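Local coordinates for protein proline dehydrogenase (Bradyrhizobium japonicum USDA 110, PDB 3HAZ) that probably oxidises proline to glutamate in two steps, coupling an FAD-dependent proline dehydrogenase to an NAD+-dependent aldehyde dehydrogenase within one polypeptide, at residues V814-D825 and P863-I874; A295-K304 and L330-L338. One frame throughout, in Å; residues are numbered along the deposited sequence.

Interaction 1 (V814-D825 and P863-I874)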
loop_
_atom_site.group_PDB
_atom_site.type_symbol
_atom_site.label_atom_id
_atom_site.label_comp_id
_atom_site.label_asym_id
_atom_site.label_seq_id
_atom_site.Cartn_x
_atom_site.Cartn_y
_atom_site.Cartn_z
ATOM N N VAL A 814 -32.141 -6.053 46.158
ATOM C CA VAL A 814 -33.099 -5.849 45.066
ATOM C C VAL A 814 -34.440 -5.332 45.611
ATOM O O VAL A 814 -35.014 -4.379 45.078
ATOM C CB VAL A 814 -33.297 -7.134 44.241
ATOM C CG1 VAL A 814 -34.487 -6.993 43.284
ATOM C CG2 VAL A 814 -32.004 -7.472 43.471
ATOM N N ALA A 815 -34.917 -5.937 46.696
ATOM C CA ALA A 815 -36.184 -5.525 47.292
ATOM C C ALA A 815 -36.134 -4.089 47.812
ATOM O O ALA A 815 -37.060 -3.305 47.591
ATOM C CB ALA A 815 -36.604 -6.500 48.418
ATOM N N GLY A 816 -35.050 -3.752 48.504
ATOM C CA GLY A 816 -34.864 -2.413 49.034
ATOM C C GLY A 816 -34.742 -1.390 47.925
ATOM O O GLY A 816 -35.250 -0.275 48.026
ATOM N N ALA A 817 -34.055 -1.770 46.859
ATOM C CA ALA A 817 -33.934 -0.904 45.694
ATOM C C ALA A 817 -35.286 -0.713 45.005
ATOM O O ALA A 817 -35.634 0.397 44.591
ATOM C CB ALA A 817 -32.899 -1.465 44.718
ATOM N N ALA A 818 -36.052 -1.794 44.890
ATOM C CA ALA A 818 -37.349 -1.724 44.232
ATOM C C ALA A 818 -38.298 -0.808 45.001
ATOM O O ALA A 818 -39.124 -0.110 44.408
ATOM C CB ALA A 818 -37.952 -3.118 44.078
ATOM N N ARG A 819 -38.172 -0.806 46.323
ATOM C CA ARG A 819 -39.014 0.041 47.155
ATOM C C ARG A 819 -38.772 1.524 46.873
ATOM O O ARG A 819 -39.645 2.348 47.115
ATOM C CB ARG A 819 -38.793 -0.257 48.643
ATOM C CG ARG A 819 -39.847 0.369 49.554
ATOM C CD ARG A 819 -39.494 0.217 51.035
ATOM N NE ARG A 819 -39.232 -1.170 51.408
ATOM N N GLU A 820 -37.593 1.861 46.352
ATOM C CA GLU A 820 -37.247 3.260 46.099
ATOM C C GLU A 820 -37.736 3.784 44.753
ATOM O O GLU A 820 -37.574 4.966 44.456
ATOM C CB GLU A 820 -35.734 3.475 46.205
ATOM C CG GLU A 820 -35.172 3.288 47.610
ATOM C CD GLU A 820 -35.857 4.161 48.657
ATOM O OE1 GLU A 820 -36.275 5.293 48.330
ATOM O OE2 GLU A 820 -35.968 3.715 49.819
ATOM N N LEU A 821 -38.327 2.914 43.937
ATOM C CA LEU A 821 -38.840 3.337 42.639
ATOM C C LEU A 821 -40.145 4.120 42.779
ATOM O O LEU A 821 -41.096 3.657 43.409
ATOM C CB LEU A 821 -39.055 2.136 41.719
ATOM C CG LEU A 821 -37.843 1.236 41.473
ATOM C CD1 LEU A 821 -38.227 0.087 40.554
ATOM C CD2 LEU A 821 -36.687 2.026 40.885
ATOM N N LYS A 822 -40.191 5.309 42.189
ATOM C CA LYS A 822 -41.433 6.071 42.164
ATOM C C LYS A 822 -42.346 5.552 41.060
ATOM O O LYS A 822 -41.954 5.492 39.897
ATOM C CB LYS A 822 -41.174 7.564 41.970
ATOM C CG LYS A 822 -42.435 8.413 42.116
ATOM C CD LYS A 822 -42.106 9.895 42.139
ATOM C CE LYS A 822 -43.140 10.679 42.931
ATOM N NZ LYS A 822 -44.520 10.429 42.437
ATOM N N ILE A 823 -43.555 5.163 41.448
ATOM C CA ILE A 823 -44.570 4.667 40.534
ATOM C C ILE A 823 -45.601 5.768 40.396
ATOM O O ILE A 823 -46.046 6.319 41.398
ATOM C CB ILE A 823 -45.292 3.436 41.123
ATOM C CG1 ILE A 823 -44.286 2.339 41.470
ATOM C CG2 ILE A 823 -46.356 2.913 40.163
ATOM C CD1 ILE A 823 -44.856 1.273 42.382
ATOM N N GLY A 824 -45.983 6.098 39.168
ATOM C CA GLY A 824 -46.970 7.143 38.974
ATOM C C GLY A 824 -47.044 7.686 37.564
ATOM O O GLY A 824 -46.637 7.019 36.610
ATOM N N ASP A 825 -47.585 8.895 37.434
ATOM C CA ASP A 825 -47.721 9.549 36.133
ATOM C C ASP A 825 -46.374 9.622 35.422
ATOM O O ASP A 825 -45.444 10.258 35.917
ATOM C CB ASP A 825 -48.305 10.958 36.294
ATOM C CG ASP A 825 -48.602 11.628 34.959
ATOM O OD1 ASP A 825 -48.052 11.189 33.930
ATOM O OD2 ASP A 825 -49.393 12.597 34.937
ATOM N N PRO A 863 -46.200 -0.592 46.783
ATOM C CA PRO A 863 -47.441 0.187 46.838
ATOM C C PRO A 863 -47.723 0.839 45.492
ATOM O O PRO A 863 -46.860 1.525 44.946
ATOM C CB PRO A 863 -47.130 1.273 47.880
ATOM C CG PRO A 863 -45.716 0.974 48.395
ATOM C CD PRO A 863 -45.064 0.156 47.340
ATOM N N ALA A 864 -48.919 0.630 44.964
ATOM C CA ALA A 864 -49.273 1.169 43.660
ATOM C C ALA A 864 -50.364 2.219 43.801
ATOM O O ALA A 864 -51.251 2.084 44.642
ATOM C CB ALA A 864 -49.730 0.053 42.734
ATOM N N PRO A 865 -50.297 3.271 42.975
ATOM C CA PRO A 865 -51.324 4.315 42.957
ATOM C C PRO A 865 -52.594 3.764 42.337
ATOM O O PRO A 865 -52.519 2.812 41.554
ATOM C CB PRO A 865 -50.735 5.380 42.019
ATOM C CG PRO A 865 -49.326 4.937 41.708
ATOM C CD PRO A 865 -49.294 3.465 41.919
ATOM N N GLU A 866 -53.739 4.348 42.674
ATOM C CA GLU A 866 -54.988 3.974 42.024
ATOM C C GLU A 866 -54.828 4.093 40.511
ATOM O O GLU A 866 -54.142 4.989 40.023
ATOM C CB GLU A 866 -56.141 4.857 42.513
ATOM N N GLY A 867 -55.452 3.182 39.773
ATOM C CA GLY A 867 -55.421 3.231 38.321
ATOM C C GLY A 867 -54.721 2.033 37.711
ATOM O O GLY A 867 -54.484 1.032 38.394
ATOM N N CYS A 868 -54.381 2.141 36.428
ATOM C CA CYS A 868 -53.732 1.049 35.706
ATOM C C CYS A 868 -52.269 0.889 36.104
ATOM O O CYS A 868 -51.384 0.907 35.248
ATOM C CB CYS A 868 -53.832 1.257 34.186
ATOM S SG CYS A 868 -55.215 0.406 33.388
ATOM N N PHE A 869 -52.020 0.736 37.400
ATOM C CA PHE A 869 -50.663 0.560 37.891
ATOM C C PHE A 869 -50.468 -0.814 38.513
ATOM O O PHE A 869 -51.353 -1.334 39.198
ATOM C CB PHE A 869 -50.322 1.638 38.918
ATOM C CG PHE A 869 -50.218 3.015 38.340
ATOM C CD1 PHE A 869 -51.331 3.839 38.273
ATOM C CD2 PHE A 869 -49.010 3.488 37.864
ATOM C CE1 PHE A 869 -51.238 5.110 37.739
ATOM C CE2 PHE A 869 -48.907 4.757 37.329
ATOM C CZ PHE A 869 -50.021 5.571 37.266
ATOM N N VAL A 870 -49.299 -1.395 38.262
ATOM C CA VAL A 870 -48.847 -2.576 38.987
ATOM C C VAL A 870 -47.425 -2.335 39.499
ATOM O O VAL A 870 -46.524 -2.045 38.720
ATOM C CB VAL A 870 -48.872 -3.831 38.103
ATOM C CG1 VAL A 870 -48.367 -5.032 38.883
ATOM C CG2 VAL A 870 -50.283 -4.085 37.591
ATOM N N ALA A 871 -47.232 -2.441 40.810
ATOM C CA ALA A 871 -45.933 -2.185 41.420
ATOM C C ALA A 871 -44.986 -3.375 41.263
ATOM O O ALA A 871 -45.424 -4.496 41.013
ATOM C CB ALA A 871 -46.102 -1.825 42.906
ATOM N N PRO A 872 -43.677 -3.131 41.408
ATOM C CA PRO A 872 -42.711 -4.232 41.410
ATOM C C PRO A 872 -43.056 -5.288 42.461
ATOM O O PRO A 872 -43.451 -4.975 43.587
ATOM C CB PRO A 872 -41.389 -3.534 41.755
ATOM C CG PRO A 872 -41.570 -2.142 41.235
ATOM C CD PRO A 872 -43.016 -1.817 41.510
ATOM N N HIS A 873 -42.934 -6.547 42.071
ATOM C CA HIS A 873 -43.152 -7.651 42.983
ATOM C C HIS A 873 -41.970 -8.594 42.872
ATOM O O HIS A 873 -41.425 -8.791 41.789
ATOM C CB HIS A 873 -44.446 -8.398 42.635
ATOM C CG HIS A 873 -45.688 -7.745 43.159
ATOM N ND1 HIS A 873 -46.223 -6.603 42.603
ATOM C CD2 HIS A 873 -46.515 -8.090 44.175
ATOM C CE1 HIS A 873 -47.317 -6.264 43.260
ATOM N NE2 HIS A 873 -47.516 -7.149 44.221
ATOM N N ILE A 874 -41.569 -9.176 43.995
ATOM C CA ILE A 874 -40.527 -10.180 43.978
ATOM C C ILE A 874 -41.018 -11.424 44.694
ATOM O O ILE A 874 -41.375 -11.374 45.873
ATOM C CB ILE A 874 -39.241 -9.685 44.663
ATOM C CG1 ILE A 874 -38.754 -8.390 44.003
ATOM C CG2 ILE A 874 -38.174 -10.769 44.604
ATOM C CD1 ILE A 874 -37.742 -7.618 44.836
#

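Interaction 2 (A295-K304 and L330-L338)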
loop_
_atom_site.group_PDB
_atom_site.type_symbol
_atom_site.label_atom_id
_atom_site.label_comp_id
_atom_site.label_asym_id
_atom_site.label_seq_id
_atom_site.Cartn_x
_atom_site.Cartn_y
_atom_site.Cartn_z
ATOM N N ALA A 295 -24.671 23.324 49.009
ATOM C CA ALA A 295 -24.985 24.724 49.268
ATOM C C ALA A 295 -26.069 24.865 50.335
ATOM O O ALA A 295 -25.975 25.722 51.213
ATOM C CB ALA A 295 -25.416 25.426 47.981
ATOM N N ALA A 296 -27.103 24.035 50.250
ATOM C CA ALA A 296 -28.199 24.106 51.217
ATOM C C ALA A 296 -27.715 23.677 52.600
ATOM O O ALA A 296 -28.126 24.228 53.615
ATOM C CB ALA A 296 -29.377 23.254 50.764
ATOM N N THR A 297 -26.821 22.697 52.633
ATOM C CA THR A 297 -26.247 22.263 53.889
ATOM C C THR A 297 -25.395 23.369 54.500
ATOM O O THR A 297 -25.533 23.695 55.680
ATOM C CB THR A 297 -25.380 21.015 53.688
ATOM O OG1 THR A 297 -26.171 19.990 53.072
ATOM C CG2 THR A 297 -24.848 20.519 55.025
ATOM N N LEU A 298 -24.512 23.940 53.687
ATOM C CA LEU A 298 -23.568 24.939 54.164
ATOM C C LEU A 298 -24.299 26.167 54.685
ATOM O O LEU A 298 -23.806 26.864 55.564
ATOM C CB LEU A 298 -22.592 25.343 53.051
ATOM C CG LEU A 298 -21.581 26.436 53.410
ATOM C CD1 LEU A 298 -20.577 25.930 54.444
ATOM C CD2 LEU A 298 -20.858 26.962 52.171
ATOM N N ALA A 299 -25.482 26.428 54.139
ATOM C CA ALA A 299 -26.234 27.618 54.510
ATOM C C ALA A 299 -26.767 27.575 55.941
ATOM O O ALA A 299 -27.078 28.613 56.516
ATOM C CB ALA A 299 -27.365 27.845 53.538
ATOM N N ASP A 300 -26.874 26.382 56.515
ATOM C CA ASP A 300 -27.439 26.249 57.855
ATOM C C ASP A 300 -26.597 26.970 58.907
ATOM O O ASP A 300 -25.401 26.720 59.034
ATOM C CB ASP A 300 -27.620 24.780 58.235
ATOM C CG ASP A 300 -28.463 24.606 59.489
ATOM O OD1 ASP A 300 -27.952 24.877 60.593
ATOM O OD2 ASP A 300 -29.633 24.193 59.370
ATOM N N PRO A 301 -27.232 27.865 59.677
ATOM C CA PRO A 301 -26.555 28.697 60.680
ATOM C C PRO A 301 -25.744 27.878 61.679
ATOM O O PRO A 301 -24.803 28.405 62.270
ATOM C CB PRO A 301 -27.715 29.394 61.399
ATOM C CG PRO A 301 -28.826 29.406 60.392
ATOM C CD PRO A 301 -28.678 28.135 59.609
ATOM N N SER A 302 -26.108 26.612 61.862
ATOM C CA SER A 302 -25.424 25.743 62.818
ATOM C C SER A 302 -23.968 25.467 62.425
ATOM O O SER A 302 -23.187 24.976 63.240
ATOM C CB SER A 302 -26.176 24.418 62.987
ATOM O OG SER A 302 -26.019 23.591 61.841
ATOM N N LEU A 303 -23.604 25.781 61.185
ATOM C CA LEU A 303 -22.240 25.520 60.717
ATOM C C LEU A 303 -21.329 26.751 60.807
ATOM O O LEU A 303 -20.160 26.704 60.429
ATOM C CB LEU A 303 -22.247 24.915 59.309
ATOM C CG LEU A 303 -22.976 23.569 59.218
ATOM C CD1 LEU A 303 -22.854 22.943 57.828
ATOM C CD2 LEU A 303 -22.462 22.614 60.291
ATOM N N LYS A 304 -21.865 27.847 61.336
ATOM C CA LYS A 304 -21.059 29.038 61.586
ATOM C C LYS A 304 -19.946 28.744 62.591
ATOM O O LYS A 304 -20.086 27.872 63.455
ATOM C CB LYS A 304 -21.935 30.170 62.133
ATOM C CG LYS A 304 -22.898 30.778 61.128
ATOM C CD LYS A 304 -23.871 31.731 61.835
ATOM C CE LYS A 304 -24.710 32.521 60.839
ATOM N NZ LYS A 304 -23.865 33.382 59.960
ATOM N N LEU A 330 -20.037 30.937 47.306
ATOM C CA LEU A 330 -20.747 30.286 48.392
ATOM C C LEU A 330 -20.086 30.678 49.713
ATOM O O LEU A 330 -20.755 31.055 50.678
ATOM C CB LEU A 330 -20.669 28.773 48.193
ATOM C CG LEU A 330 -21.871 27.888 48.509
ATOM C CD1 LEU A 330 -23.166 28.539 48.054
ATOM C CD2 LEU A 330 -21.682 26.533 47.841
ATOM N N ALA A 331 -18.760 30.596 49.743
ATOM C CA ALA A 331 -18.005 30.907 50.949
ATOM C C ALA A 331 -18.185 32.368 51.368
ATOM O O ALA A 331 -18.409 32.661 52.545
ATOM C CB ALA A 331 -16.531 30.572 50.756
ATOM N N ARG A 332 -18.098 33.282 50.406
ATOM C CA ARG A 332 -18.245 34.702 50.712
ATOM C C ARG A 332 -19.669 35.019 51.154
ATOM O O ARG A 332 -19.880 35.789 52.085
ATOM C CB ARG A 332 -17.866 35.576 49.510
ATOM C CG ARG A 332 -16.463 35.343 48.969
ATOM C CD ARG A 332 -16.064 36.425 47.966
ATOM N NE ARG A 332 -17.209 36.915 47.197
ATOM C CZ ARG A 332 -17.551 36.478 45.988
ATOM N NH1 ARG A 332 -18.614 36.987 45.376
ATOM N NH2 ARG A 332 -16.834 35.533 45.390
ATOM N N ALA A 333 -20.644 34.416 50.483
ATOM C CA ALA A 333 -22.048 34.705 50.754
ATOM C C ALA A 333 -22.462 34.299 52.165
ATOM O O ALA A 333 -23.301 34.952 52.792
ATOM C CB ALA A 333 -22.939 34.029 49.718
ATOM N N HIS A 334 -21.886 33.212 52.663
ATOM C CA HIS A 334 -22.217 32.754 54.009
ATOM C C HIS A 334 -21.115 33.123 55.004
ATOM O O HIS A 334 -21.163 32.731 56.170
ATOM C CB HIS A 334 -22.503 31.247 54.020
ATOM C CG HIS A 334 -23.667 30.848 53.158
ATOM N ND1 HIS A 334 -24.967 31.204 53.450
ATOM C CD2 HIS A 334 -23.723 30.124 52.014
ATOM C CE1 HIS A 334 -25.772 30.721 52.520
ATOM N NE2 HIS A 334 -25.043 30.062 51.638
ATOM N N ASP A 335 -20.139 33.893 54.527
ATOM C CA ASP A 335 -18.964 34.274 55.309
ATOM C C ASP A 335 -18.350 33.084 56.048
ATOM O O ASP A 335 -18.234 33.090 57.273
ATOM C CB ASP A 335 -19.294 35.407 56.288
ATOM C CG ASP A 335 -18.050 35.999 56.932
ATOM O OD1 ASP A 335 -16.954 35.851 56.351
ATOM O OD2 ASP A 335 -18.166 36.605 58.018
ATOM N N ARG A 336 -17.955 32.068 55.291
ATOM C CA ARG A 336 -17.320 30.892 55.864
ATOM C C ARG A 336 -15.925 30.706 55.291
ATOM O O ARG A 336 -15.609 31.212 54.215
ATOM C CB ARG A 336 -18.154 29.633 55.594
ATOM C CG ARG A 336 -19.624 29.745 55.980
ATOM C CD ARG A 336 -19.837 29.675 57.492
ATOM N NE ARG A 336 -21.259 29.805 57.804
ATOM C CZ ARG A 336 -22.136 28.807 57.722
ATOM N NH1 ARG A 336 -23.413 29.024 58.002
ATOM N NH2 ARG A 336 -21.738 27.589 57.362
ATOM N N LYS A 337 -15.090 29.994 56.039
ATOM C CA LYS A 337 -13.835 29.471 55.525
ATOM C C LYS A 337 -14.083 28.025 55.132
ATOM O O LYS A 337 -14.749 27.284 55.862
ATOM C CB LYS A 337 -12.754 29.517 56.603
ATOM C CG LYS A 337 -12.186 30.894 56.889
ATOM C CD LYS A 337 -10.904 30.765 57.702
ATOM C CE LYS A 337 -10.094 32.047 57.671
ATOM N NZ LYS A 337 -8.718 31.836 58.197
ATOM N N LEU A 338 -13.557 27.624 53.980
ATOM C CA LEU A 338 -13.733 26.263 53.497
ATOM C C LEU A 338 -12.394 25.616 53.198
ATOM O O LEU A 338 -11.435 26.287 52.814
ATOM C CB LEU A 338 -14.596 26.243 52.229
ATOM C CG LEU A 338 -15.981 26.889 52.306
ATOM C CD1 LEU A 338 -16.638 26.916 50.929
ATOM C CD2 LEU A 338 -16.860 26.167 53.316
HETATM O O HOH W 1 -26.413 28.426 49.754
HETATM O O HOH W 2 -19.138 26.239 57.794
HETATM O O HOH W 3 -23.205 32.093 57.600
#

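Interaction 1 (V814-D825 and P863-I874)
Ile823 drives its side chain into the loop that links strands 857-861 and 873-876, and both of its branches are gripped there. CG2, anti to the backbone N (chi1 -56° for CG1), meets the ring of Pro865 at 3.5 Å from CD. The same methyl lies 3.6 Å from Phe869 CD2, coming at the ring obliquely. The other branch runs on to CD1, which presses on Ala871 CB at 3.4 Å, closer than carbons usually pack, and ends 3.3 Å from the carbonyl O of Pro863. Both limbs of the loop thus close on one isoleucine. Next door, Gly824 O lies in the plane of the Phe869 ring, 3.3 Å from CE2 at its edge, while Pro865 CG sits over the centre of one ring face. Glycine suits position 824, because at its backbone angles a side chain would jam against the carbonyl of Ile823.

Toward the helix the fit relaxes. Ala818 CB and Pro872 CB stand 4.2 Å apart, and Leu821 CD1 only brushes CG of the same proline at 4.1 Å. Ile874 restores closer contact, its CD1 reaching Val814 CG1 at 3.7 Å and lying against the backbone of Ala815. Solvent reaches two separate margins: Pro863 is exposed beside the CD1 end of Ile823, and Asp825 beyond the Phe869 ring, where its OD1 accepts from Ser827 N, just past the segment. Contact between the two segments is apolar; within the second, His873 ND1 donates to Ala871 O.

Phe787 of helix 775-787 touches Ala818 and Pro872, and Phe860 of strand 857-861 touches Ala818 and Ile874. This is the edge of a mixed sheet in the aldehyde dehydrogenase-family part of the chain, where the end of helix 804-819 and the loop after it pack on the loop joining antiparallel strands 857-861 and 873-876.

Interaction 2 (A295-K304 and L330-L338)
Two successive helices of the proline dehydrogenase TIM barrel, 287-298 and 320-333, are tied together at their C-terminal ends by Arg336, whose backbone N completes the Schellman motif (C-prime residue Asp335) that ends helix 320-333. The Arg336 chain bends at chi2 (-75°) and slides past Leu298. NH1 donates to Asp300 O at 3.2 Å from above the carbonyl plane, on the opposite face to Leu303 N, so that oxygen has two donors. NH2 makes a weak, bent bond to Leu298 O (2.8 Å, 117°). Lys304 N covers one face of the guanidinium over its centre and His334 CB lies near the rim of the other, and together they limit the group's tilt. One water accepts from both Arg336 NE and Lys304 NZ and donates to His334 O. With an alanine in place of Arg336, Asp300 O is likely to lose its side-chain donor and Leu298 O its weak one, leaving a gap beside Lys304.

Ala299 CA sits over a face of the His334 ring in a CH-pi contact, 3.9 Å from its centroid, and a second water joins NE2 to Ala295 O. Deeper in, Leu298 sends CD2 to Leu330 CG (3.9 Å) and CD1 tip to tip to Leu338 CD2. Phe309 of strand 309-314 touches Leu298 and Leu338, helix 252-272 packs against Thr297 and Asp300, and Leu338 begins strand 338-343, paired with 390-395.

Along the chain 295-338 comes first and 814-874 well after it, and each belongs to a different half of this bifunctional protein: interaction 2 lies in the proline dehydrogenase barrel, interaction 1 in the aldehyde dehydrogenase part. Their centres are 38 Å apart, with about 18 Å between nearest atoms, and they share no sheet. Helix 252-272 nevertheless reaches both. Its Val260 and Leu263 touch Thr297, while its Arg254 forms a salt bridge with Glu820, and Pro245 and Arg246, just before that helix, also touch segment 814-825. Those contacts put the 814-825 side of interaction 1 against the proline dehydrogenase part, whereas interaction 2 joins neighbouring elements within a single barrel.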